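Local coordinates for protein SAM-dependent O-methyltransferase (Leptospira interrogans, PDB 2HNK) that probably transfers methyl groups from S-adenosylmethionine to hydroxyl oxygens of its substrates, and is seen here with the product S-adenosylhomocysteine bound, at residues 149-154 with 168-173; 175-180 with 226-231; 62-67 with 86-91. All blocks are in the same frame, centred on the assembly; numbering follows the deposited sequence.

In the fold
All three contacts reach one mixed sheet of the Rossmann-like methyltransferase fold, whose strands run in the order 114-118, 87-92, 63-67, 148-153, 175-180, 225-230 and 214-219. Interaction 3 pairs two parallel strands, interaction 1 ties the central strand 148-153 to the end of the helix that follows it, and interaction 2 adds the antiparallel strand 225-230. Centres of interactions 1 and 2 lie about 7 Å apart, and Lys230 NZ meets Leu171 O at 2.7 Å. Between interactions 1 and 3 the centres are about 9 Å apart, with Asp149 OD2 2.7 Å from Lys62 N. Interactions 1 and 3 reach the S-adenosylhomocysteine pocket through Phe152, Asp154 and Cys91.

Interaction 1: residues 149-154 with 168-173; sequences DLFFLD and LKLLKP. With SAH (S-adenosyl-L-homocysteine), chain O.
Asp149 and Lys172 lie side by side and point the same way, the extended lysine chain bringing its ammonium to the carboxylate. Both first torsions set CG anti to the carbonyl carbon (chi1 -63° and -59°). Lys172 NZ donates to Asp149 OD1 at 2.9 Å on the syn lone pair, a salt bridge, and a water spans the pair by donating to Asp149 OD2 and accepting from Lys172 NZ. Asp149 OD2 also takes the backbone N-H groups of Lys62 and Arg63.

Deeper in, the flat Phe151 side chain crosses Leu170 at about a right angle and Leu171 obliquely. Leu171 CD2 touches the ring at its edge, in the ring plane, 3.6 Å from Phe151 CD1. Leu170 CB meets the next part of the rim, 3.8 Å from Phe151 CE1. These aliphatic carbons suit a buried aromatic edge, and they pack the end of helix 160-170 against strand 148-153; Leu171 is the first residue to leave helical geometry.

At the other end of the strand, Asp154 OD2 accepts from the amino N of S-adenosylhomocysteine at 3.0 Å, while Lys157 pairs with Asp154 OD1. Beside it, the edge of the Phe152 ring faces the same ligand nitrogen. An acid thus flanks the strand at each end: Asp149 probably stays ionised among its several donors, and Asp154 would favour a protonated ligand amine.

Interaction 2: residues 175-180 with 226-231; sequences GLLIAD and SLVRKR. With SO4 (sulfate ion), chain M.
Lys230 NZ is gripped by two carbonyl oxygens, Leu168 O and Leu171 O, at the end of helix 160-170. A lysine suits this place because its long straight chain, with CG anti to the backbone N, spans the gap from strand to helix end.

Behind it runs an antiparallel ladder. Leu177 and Val228 form a hydrogen-bonded pair, with Leu177 N 2.7 Å from Val228 O at 172° and the return bond from Val228 N to Leu177 O. Their side chains lie alongside each other, pointing the same way, Leu177 CB 3.9 Å from Val228 CB. Ala179 pairs likewise with Ser226, small residues side by side on this same face. Lys230 N closes the ladder on Gly175 O at 2.9 Å. On the other face Leu176 CD1 leans over the Val228 backbone toward Leu227 CB, and Ile178 CG1 meets Leu227 CD2. The extended Arg229 chain carries its guanidinium to a sulfate, probably from the crystallisation liquor, with Arg229 NH1 2.8 Å from SO4 O1 in the guanidinium plane; the bond from Arg229 NH2 is weak.

The ladder joins the last parallel strand, 175-180, to 225-230, beyond which 214-219 is the outermost strand: helix 196-210 packs on the Leu177 and Val228 face through Phe204 and Val208, helix 46-59 on the Ile178 and Leu227 face, where Phe51 of the second subunit also touches Leu227.

Interaction 3: residues 62-67 with 86-91; sequences KRIIEI and GKILCC
Backbone hydrogen bonds come first: five hold the parallel strands 63-67 and 87-91 in register, Ile64 facing Ile88 and Glu66 facing Cys90. Lys62 O takes two donors, Lys87 N at 2.7 Å and Arg63 NH1 at 2.9 Å, both above the carbonyl plane.

The charged group lies at the start of the strands. Arg63 bends at its second torsion (chi2 -59°), which lays its guanidinium beside the extended Lys87 chain; Lys87 CD sits 3.6 Å above the guanidinium plane, over its centre. Arg63 NE and Lys87 NZ find the carbonyls of Phe141 and Asp140.

Apolar contacts fill both faces. Ile64 and Ile88 cross obliquely, with Ile64 CG2 3.8 Å from Ile88 CD1, and CD1 reaches on to Glu66 CB. Their beta-branched chains suit strand positions; Ile88 packs on Phe78 of helix 73-81 and Ile64 on Leu82. On the opposite face Ile65 and Leu89 lie side by side against helix 121-130, and Ile65 CG2 meets Cys91 SG at 3.9 Å.

Glu66 stands extended, CG anti to the backbone N, its carboxylate buried and bound to Ser74 and Thr69. Ser74 is itself a ligand-binding residue, so Glu66 is a second-shell partner in this beta-alpha-beta unit. Lys87 NZ lies 4.1 Å from Arg63 NH2; the two like charges would repel, which the carbonyl acceptors at both groups probably offset.

Interaction 1: residues 149-154 with 168-173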
loop_
_atom_site.group_PDB
_atom_site.type_symbol
_atom_site.label_atom_id
_atom_site.label_comp_id
_atom_site.label_asym_id
_atom_site.label_seq_id
_atom_site.Cartn_x
_atom_site.Cartn_y
_atom_site.Cartn_z
ATOM N N ASP C 149 6.137 14.471 -5.190
ATOM C CA ASP C 149 4.976 13.731 -4.692
ATOM C C ASP C 149 5.362 12.428 -4.012
ATOM O O ASP C 149 4.813 12.076 -2.961
ATOM C CB ASP C 149 4.018 13.426 -5.841
ATOM C CG ASP C 149 3.455 14.674 -6.468
ATOM O OD1 ASP C 149 3.146 15.615 -5.724
ATOM O OD2 ASP C 149 3.306 14.704 -7.696
ATOM N N LEU C 150 6.306 11.717 -4.623
ATOM C CA LEU C 150 6.633 10.369 -4.197
ATOM C C LEU C 150 8.106 10.050 -4.423
ATOM O O LEU C 150 8.688 10.423 -5.445
ATOM C CB LEU C 150 5.722 9.352 -4.903
ATOM C CG LEU C 150 5.765 7.875 -4.502
ATOM C CD1 LEU C 150 4.407 7.206 -4.723
ATOM C CD2 LEU C 150 6.847 7.120 -5.265
ATOM N N PHE C 151 8.692 9.364 -3.448
ATOM C CA PHE C 151 10.057 8.875 -3.544
ATOM C C PHE C 151 10.108 7.365 -3.475
ATOM O O PHE C 151 9.376 6.755 -2.699
ATOM C CB PHE C 151 10.894 9.410 -2.391
ATOM C CG PHE C 151 11.640 10.655 -2.708
ATOM C CD1 PHE C 151 11.068 11.900 -2.484
ATOM C CD2 PHE C 151 12.934 10.589 -3.210
ATOM C CE1 PHE C 151 11.780 13.070 -2.764
ATOM C CE2 PHE C 151 13.656 11.749 -3.483
ATOM C CZ PHE C 151 13.076 12.987 -3.268
ATOM N N PHE C 152 10.995 6.775 -4.272
ATOM C CA PHE C 152 11.374 5.383 -4.101
ATOM C C PHE C 152 12.857 5.305 -3.716
ATOM O O PHE C 152 13.730 5.663 -4.505
ATOM C CB PHE C 152 11.099 4.585 -5.374
ATOM C CG PHE C 152 11.313 3.107 -5.224
ATOM C CD1 PHE C 152 10.699 2.393 -4.193
ATOM C CD2 PHE C 152 12.116 2.416 -6.116
ATOM C CE1 PHE C 152 10.906 1.024 -4.045
ATOM C CE2 PHE C 152 12.314 1.031 -5.984
ATOM C CZ PHE C 152 11.710 0.344 -4.944
ATOM N N LEU C 153 13.124 4.844 -2.500
ATOM C CA LEU C 153 14.481 4.694 -2.003
ATOM C C LEU C 153 14.968 3.242 -2.125
ATOM O O LEU C 153 14.512 2.355 -1.394
ATOM C CB LEU C 153 14.591 5.180 -0.547
ATOM C CG LEU C 153 15.933 4.962 0.171
ATOM C CD1 LEU C 153 17.112 5.615 -0.594
ATOM C CD2 LEU C 153 15.884 5.446 1.620
ATOM N N ASP C 154 15.917 3.033 -3.035
ATOM C CA ASP C 154 16.474 1.715 -3.311
ATOM C C ASP C 154 17.941 1.793 -3.758
ATOM O O ASP C 154 18.368 1.083 -4.668
ATOM C CB ASP C 154 15.630 1.018 -4.380
ATOM C CG ASP C 154 15.911 -0.469 -4.471
ATOM O OD1 ASP C 154 16.453 -1.057 -3.505
ATOM O OD2 ASP C 154 15.572 -1.046 -5.515
ATOM N N LEU C 168 12.819 14.186 2.730
ATOM C CA LEU C 168 11.792 14.842 3.517
ATOM C C LEU C 168 11.663 16.318 3.141
ATOM O O LEU C 168 10.571 16.884 3.188
ATOM C CB LEU C 168 12.139 14.699 4.996
ATOM C CG LEU C 168 11.068 14.161 5.937
ATOM C CD1 LEU C 168 10.438 12.882 5.390
ATOM C CD2 LEU C 168 11.688 13.927 7.315
ATOM N N LYS C 169 12.790 16.926 2.770
ATOM C CA LYS C 169 12.844 18.309 2.320
ATOM C C LYS C 169 12.267 18.453 0.904
ATOM O O LYS C 169 11.539 19.411 0.612
ATOM C CB LYS C 169 14.289 18.827 2.404
ATOM C CG LYS C 169 14.468 20.292 1.977
ATOM C CD LYS C 169 15.145 21.120 3.074
ATOM C CE LYS C 169 14.174 21.444 4.210
ATOM N NZ LYS C 169 14.876 21.811 5.486
ATOM N N LEU C 170 12.569 17.490 0.033
ATOM C CA LEU C 170 12.046 17.525 -1.334
ATOM C C LEU C 170 10.566 17.161 -1.424
ATOM O O LEU C 170 9.872 17.630 -2.321
ATOM C CB LEU C 170 12.876 16.638 -2.268
ATOM C CG LEU C 170 14.213 17.233 -2.728
ATOM C CD1 LEU C 170 15.150 16.144 -3.211
ATOM C CD2 LEU C 170 14.018 18.312 -3.810
ATOM N N LEU C 171 10.089 16.330 -0.499
ATOM C CA LEU C 171 8.688 15.905 -0.499
ATOM C C LEU C 171 7.739 17.024 -0.090
ATOM O O LEU C 171 8.007 17.744 0.869
ATOM C CB LEU C 171 8.463 14.712 0.439
ATOM C CG LEU C 171 8.736 13.276 0.005
ATOM C CD1 LEU C 171 8.455 12.345 1.184
ATOM C CD2 LEU C 171 7.893 12.866 -1.209
ATOM N N LYS C 172 6.626 17.139 -0.813
ATOM C CA LYS C 172 5.508 17.984 -0.403
ATOM C C LYS C 172 4.867 17.406 0.858
ATOM O O LYS C 172 4.925 16.189 1.077
ATOM C CB LYS C 172 4.447 18.037 -1.503
ATOM C CG LYS C 172 4.919 18.562 -2.859
ATOM C CD LYS C 172 3.734 18.587 -3.807
ATOM C CE LYS C 172 4.163 18.695 -5.241
ATOM N NZ LYS C 172 2.964 18.491 -6.085
ATOM N N PRO C 173 4.252 18.263 1.699
ATOM C CA PRO C 173 3.455 17.713 2.797
ATOM C C PRO C 173 2.411 16.746 2.242
ATOM O O PRO C 173 1.852 16.993 1.175
ATOM C CB PRO C 173 2.793 18.959 3.399
ATOM C CG PRO C 173 3.793 20.062 3.120
ATOM C CD PRO C 173 4.261 19.742 1.723
HETATM N N SAH O . 15.219 -0.060 -8.359
HETATM C CA SAH O . 16.041 -1.124 -9.013
HETATM C CB SAH O . 17.006 -1.740 -7.999
HETATM C CG SAH O . 18.050 -0.761 -7.455
HETATM S SD SAH O . 19.594 -1.633 -7.112
HETATM C C SAH O . 15.208 -2.207 -9.719
HETATM O O SAH O . 15.748 -3.082 -10.403
HETATM O OXT SAH O . 13.982 -2.237 -9.630
HETATM C "C5'" SAH O . 20.482 -0.157 -6.549
HETATM C "C4'" SAH O . 21.035 0.737 -7.655
HETATM O "O4'" SAH O . 21.462 1.952 -7.075
HETATM C "C3'" SAH O . 22.238 0.137 -8.362
HETATM O "O3'" SAH O . 21.995 0.151 -9.749
HETATM C "C2'" SAH O . 23.410 1.047 -8.052
HETATM O "O2'" SAH O . 24.189 1.271 -9.208
HETATM C "C1'" SAH O . 22.726 2.329 -7.588
HETATM N N9 SAH O . 23.507 3.101 -6.596
HETATM C C8 SAH O . 24.424 2.645 -5.674
HETATM N N7 SAH O . 24.906 3.705 -4.978
HETATM C C5 SAH O . 24.307 4.832 -5.436
HETATM C C6 SAH O . 24.418 6.180 -5.093
HETATM N N6 SAH O . 25.246 6.574 -4.133
HETATM N N1 SAH O . 23.661 7.122 -5.765
HETATM C C2 SAH O . 22.791 6.736 -6.769
HETATM N N3 SAH O . 22.683 5.399 -7.106
HETATM C C4 SAH O . 23.430 4.464 -6.455
HETATM O O HOH W 1 3.285 17.341 -8.582
#

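Interaction 2: residues 175-180 with 226-231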
loop_
_atom_site.group_PDB
_atom_site.type_symbol
_atom_site.label_atom_id
_atom_site.label_comp_id
_atom_site.label_asym_id
_atom_site.label_seq_id
_atom_site.Cartn_x
_atom_site.Cartn_y
_atom_site.Cartn_z
ATOM N N GLY C 175 3.184 13.962 0.987
ATOM C CA GLY C 175 3.942 13.114 0.066
ATOM C C GLY C 175 4.394 11.787 0.664
ATOM O O GLY C 175 4.395 11.611 1.887
ATOM N N LEU C 176 4.799 10.864 -0.207
ATOM C CA LEU C 176 5.109 9.495 0.180
ATOM C C LEU C 176 6.547 9.076 -0.140
ATOM O O LEU C 176 7.033 9.251 -1.261
ATOM C CB LEU C 176 4.121 8.519 -0.493
ATOM C CG LEU C 176 4.217 7.009 -0.211
ATOM C CD1 LEU C 176 3.974 6.675 1.260
ATOM C CD2 LEU C 176 3.250 6.232 -1.097
ATOM N N LEU C 177 7.216 8.518 0.862
ATOM C CA LEU C 177 8.476 7.818 0.649
ATOM C C LEU C 177 8.203 6.322 0.682
ATOM O O LEU C 177 7.622 5.804 1.628
ATOM C CB LEU C 177 9.520 8.196 1.710
ATOM C CG LEU C 177 10.740 7.274 1.930
ATOM C CD1 LEU C 177 11.611 7.146 0.683
ATOM C CD2 LEU C 177 11.587 7.750 3.125
ATOM N N ILE C 178 8.614 5.640 -0.372
ATOM C CA ILE C 178 8.565 4.191 -0.406
ATOM C C ILE C 178 10.000 3.691 -0.283
ATOM O O ILE C 178 10.826 3.941 -1.152
ATOM C CB ILE C 178 7.888 3.665 -1.710
ATOM C CG1 ILE C 178 6.506 4.323 -1.909
ATOM C CG2 ILE C 178 7.786 2.149 -1.675
ATOM C CD1 ILE C 178 5.755 3.858 -3.150
ATOM N N ALA C 179 10.300 3.013 0.813
ATOM C CA ALA C 179 11.660 2.559 1.068
ATOM C C ALA C 179 11.805 1.051 0.914
ATOM O O ALA C 179 11.088 0.274 1.551
ATOM C CB ALA C 179 12.135 3.024 2.453
ATOM N N ASP C 180 12.738 0.651 0.065
ATOM C CA ASP C 180 13.000 -0.755 -0.226
ATOM C C ASP C 180 14.056 -1.377 0.707
ATOM O O ASP C 180 14.904 -0.666 1.250
ATOM C CB ASP C 180 13.443 -0.901 -1.690
ATOM C CG ASP C 180 13.146 -2.283 -2.257
ATOM O OD1 ASP C 180 12.027 -2.792 -2.003
ATOM O OD2 ASP C 180 14.030 -2.859 -2.947
ATOM N N SER C 226 8.793 -0.068 3.397
ATOM C CA SER C 226 8.224 0.925 4.292
ATOM C C SER C 226 7.494 1.986 3.527
ATOM O O SER C 226 8.026 2.563 2.579
ATOM C CB SER C 226 9.291 1.578 5.170
ATOM O OG SER C 226 9.579 0.753 6.274
ATOM N N LEU C 227 6.260 2.230 3.947
ATOM C CA LEU C 227 5.466 3.324 3.420
ATOM C C LEU C 227 5.573 4.442 4.433
ATOM O O LEU C 227 5.079 4.317 5.555
ATOM C CB LEU C 227 4.014 2.879 3.224
ATOM C CG LEU C 227 3.827 1.682 2.275
ATOM C CD1 LEU C 227 2.365 1.316 2.127
ATOM C CD2 LEU C 227 4.473 1.951 0.905
ATOM N N VAL C 228 6.260 5.510 4.045
ATOM C CA VAL C 228 6.544 6.631 4.944
ATOM C C VAL C 228 5.887 7.907 4.414
ATOM O O VAL C 228 6.362 8.521 3.449
ATOM C CB VAL C 228 8.074 6.852 5.131
ATOM C CG1 VAL C 228 8.346 7.926 6.161
ATOM C CG2 VAL C 228 8.772 5.566 5.525
ATOM N N ARG C 229 4.797 8.307 5.054
ATOM C CA ARG C 229 4.057 9.481 4.610
ATOM C C ARG C 229 4.410 10.722 5.424
ATOM O O ARG C 229 4.316 10.716 6.646
ATOM C CB ARG C 229 2.546 9.216 4.646
ATOM C CG ARG C 229 1.716 10.331 4.044
ATOM C CD ARG C 229 0.244 10.167 4.380
ATOM N NE ARG C 229 -0.498 11.406 4.143
ATOM C CZ ARG C 229 -0.745 12.333 5.066
ATOM N NH1 ARG C 229 -0.320 12.181 6.317
ATOM N NH2 ARG C 229 -1.426 13.418 4.734
ATOM N N LYS C 230 4.830 11.772 4.726
ATOM C CA LYS C 230 5.111 13.060 5.345
ATOM C C LYS C 230 3.775 13.693 5.707
ATOM O O LYS C 230 2.889 13.808 4.865
ATOM C CB LYS C 230 5.899 13.959 4.384
ATOM C CG LYS C 230 6.318 15.310 4.960
ATOM C CD LYS C 230 7.037 16.136 3.914
ATOM C CE LYS C 230 7.456 17.492 4.452
ATOM N NZ LYS C 230 8.285 18.237 3.466
ATOM N N ARG C 231 3.623 14.064 6.970
ATOM C CA ARG C 231 2.370 14.621 7.459
ATOM C C ARG C 231 2.187 16.068 7.022
ATOM O O ARG C 231 3.152 16.756 6.690
ATOM C CB ARG C 231 2.283 14.493 8.977
ATOM C CG ARG C 231 2.379 13.051 9.440
ATOM C CD ARG C 231 2.491 12.959 10.932
ATOM N NE ARG C 231 1.253 13.377 11.574
ATOM C CZ ARG C 231 0.919 13.082 12.822
ATOM N NH1 ARG C 231 1.734 12.349 13.577
ATOM N NH2 ARG C 231 -0.235 13.515 13.311
HETATM S S SO4 M . -2.022 14.316 8.745
HETATM O O1 SO4 M . -0.917 14.489 7.816
HETATM O O2 SO4 M . -1.806 13.130 9.568
HETATM O O3 SO4 M . -2.090 15.488 9.598
HETATM O O4 SO4 M . -3.256 14.150 7.999
#

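Interaction 3: residues 62-67 with 86-91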
loop_
_atom_site.group_PDB
_atom_site.type_symbol
_atom_site.label_atom_id
_atom_site.label_comp_id
_atom_site.label_asym_id
_atom_site.label_seq_id
_atom_site.Cartn_x
_atom_site.Cartn_y
_atom_site.Cartn_z
ATOM N N LYS C 62 2.379 12.842 -9.357
ATOM C CA LYS C 62 2.734 13.304 -10.704
ATOM C C LYS C 62 4.228 13.571 -10.843
ATOM O O LYS C 62 4.743 13.646 -11.960
ATOM C CB LYS C 62 1.934 14.550 -11.102
ATOM C CG LYS C 62 0.440 14.301 -11.181
ATOM C CD LYS C 62 -0.287 15.340 -12.018
ATOM C CE LYS C 62 -1.733 14.895 -12.230
ATOM N NZ LYS C 62 -2.448 15.727 -13.236
ATOM N N ARG C 63 4.917 13.729 -9.715
ATOM C CA ARG C 63 6.367 13.906 -9.729
ATOM C C ARG C 63 7.032 12.920 -8.791
ATOM O O ARG C 63 6.889 13.019 -7.571
ATOM C CB ARG C 63 6.760 15.345 -9.358
ATOM C CG ARG C 63 6.321 16.417 -10.369
ATOM C CD ARG C 63 6.901 16.161 -11.768
ATOM N NE ARG C 63 6.499 17.196 -12.720
ATOM C CZ ARG C 63 5.452 17.110 -13.538
ATOM N NH1 ARG C 63 4.687 16.022 -13.559
ATOM N NH2 ARG C 63 5.178 18.120 -14.357
ATOM N N ILE C 64 7.765 11.976 -9.375
ATOM C CA ILE C 64 8.427 10.912 -8.618
ATOM C C ILE C 64 9.952 11.023 -8.731
ATOM O O ILE C 64 10.472 11.375 -9.786
ATOM C CB ILE C 64 7.970 9.505 -9.113
ATOM C CG1 ILE C 64 6.452 9.334 -8.925
ATOM C CG2 ILE C 64 8.758 8.389 -8.407
ATOM C CD1 ILE C 64 5.903 8.032 -9.459
ATOM N N ILE C 65 10.661 10.727 -7.646
ATOM C CA ILE C 65 12.109 10.521 -7.727
ATOM C C ILE C 65 12.477 9.127 -7.239
ATOM O O ILE C 65 12.148 8.750 -6.119
ATOM C CB ILE C 65 12.929 11.581 -6.952
ATOM C CG1 ILE C 65 12.679 12.983 -7.514
ATOM C CG2 ILE C 65 14.433 11.246 -6.994
ATOM C CD1 ILE C 65 13.352 14.091 -6.711
ATOM N N GLU C 66 13.157 8.376 -8.101
ATOM C CA GLU C 66 13.700 7.080 -7.745
ATOM C C GLU C 66 15.194 7.212 -7.465
ATOM O O GLU C 66 15.954 7.653 -8.326
ATOM C CB GLU C 66 13.434 6.063 -8.863
ATOM C CG GLU C 66 14.145 4.728 -8.673
ATOM C CD GLU C 66 13.718 3.701 -9.691
ATOM O OE1 GLU C 66 14.429 3.516 -10.711
ATOM O OE2 GLU C 66 12.652 3.097 -9.485
ATOM N N ILE C 67 15.595 6.830 -6.252
ATOM C CA ILE C 67 16.994 6.829 -5.844
ATOM C C ILE C 67 17.509 5.393 -5.934
ATOM O O ILE C 67 17.291 4.578 -5.017
ATOM C CB ILE C 67 17.191 7.368 -4.395
ATOM C CG1 ILE C 67 16.507 8.734 -4.194
ATOM C CG2 ILE C 67 18.675 7.479 -4.058
ATOM C CD1 ILE C 67 16.159 9.021 -2.753
ATOM N N GLY C 86 2.375 12.784 -15.900
ATOM C CA GLY C 86 3.186 12.445 -14.739
ATOM C C GLY C 86 4.605 12.150 -15.173
ATOM O O GLY C 86 4.832 11.609 -16.270
ATOM N N LYS C 87 5.567 12.499 -14.317
ATOM C CA LYS C 87 6.984 12.339 -14.645
ATOM C C LYS C 87 7.819 11.757 -13.496
ATOM O O LYS C 87 7.514 11.987 -12.330
ATOM C CB LYS C 87 7.561 13.681 -15.095
ATOM C CG LYS C 87 6.913 14.220 -16.367
ATOM C CD LYS C 87 7.128 15.718 -16.497
ATOM C CE LYS C 87 6.340 16.264 -17.676
ATOM N NZ LYS C 87 6.823 17.625 -18.052
ATOM N N ILE C 88 8.873 11.015 -13.844
ATOM C CA ILE C 88 9.797 10.428 -12.854
ATOM C C ILE C 88 11.265 10.783 -13.141
ATOM O O ILE C 88 11.727 10.659 -14.274
ATOM C CB ILE C 88 9.610 8.870 -12.718
ATOM C CG1 ILE C 88 10.657 8.259 -11.769
ATOM C CG2 ILE C 88 9.621 8.179 -14.076
ATOM C CD1 ILE C 88 10.438 6.784 -11.439
ATOM N N LEU C 89 11.979 11.242 -12.116
ATOM C CA LEU C 89 13.433 11.361 -12.174
ATOM C C LEU C 89 14.111 10.148 -11.532
ATOM O O LEU C 89 13.815 9.792 -10.391
ATOM C CB LEU C 89 13.914 12.654 -11.495
ATOM C CG LEU C 89 15.423 12.832 -11.262
ATOM C CD1 LEU C 89 16.195 12.928 -12.563
ATOM C CD2 LEU C 89 15.712 14.056 -10.408
ATOM N N CYS C 90 15.024 9.534 -12.284
ATOM C CA CYS C 90 15.807 8.394 -11.829
ATOM C C CYS C 90 17.250 8.785 -11.551
ATOM O O CYS C 90 17.901 9.410 -12.386
ATOM C CB CYS C 90 15.790 7.300 -12.891
ATOM S SG CYS C 90 14.187 6.570 -13.138
ATOM N N CYS C 91 17.739 8.409 -10.373
ATOM C CA CYS C 91 19.103 8.712 -9.946
ATOM C C CYS C 91 19.861 7.413 -9.784
ATOM O O CYS C 91 19.433 6.526 -9.033
ATOM C CB CYS C 91 19.112 9.430 -8.595
ATOM S SG CYS C 91 18.063 10.875 -8.484
#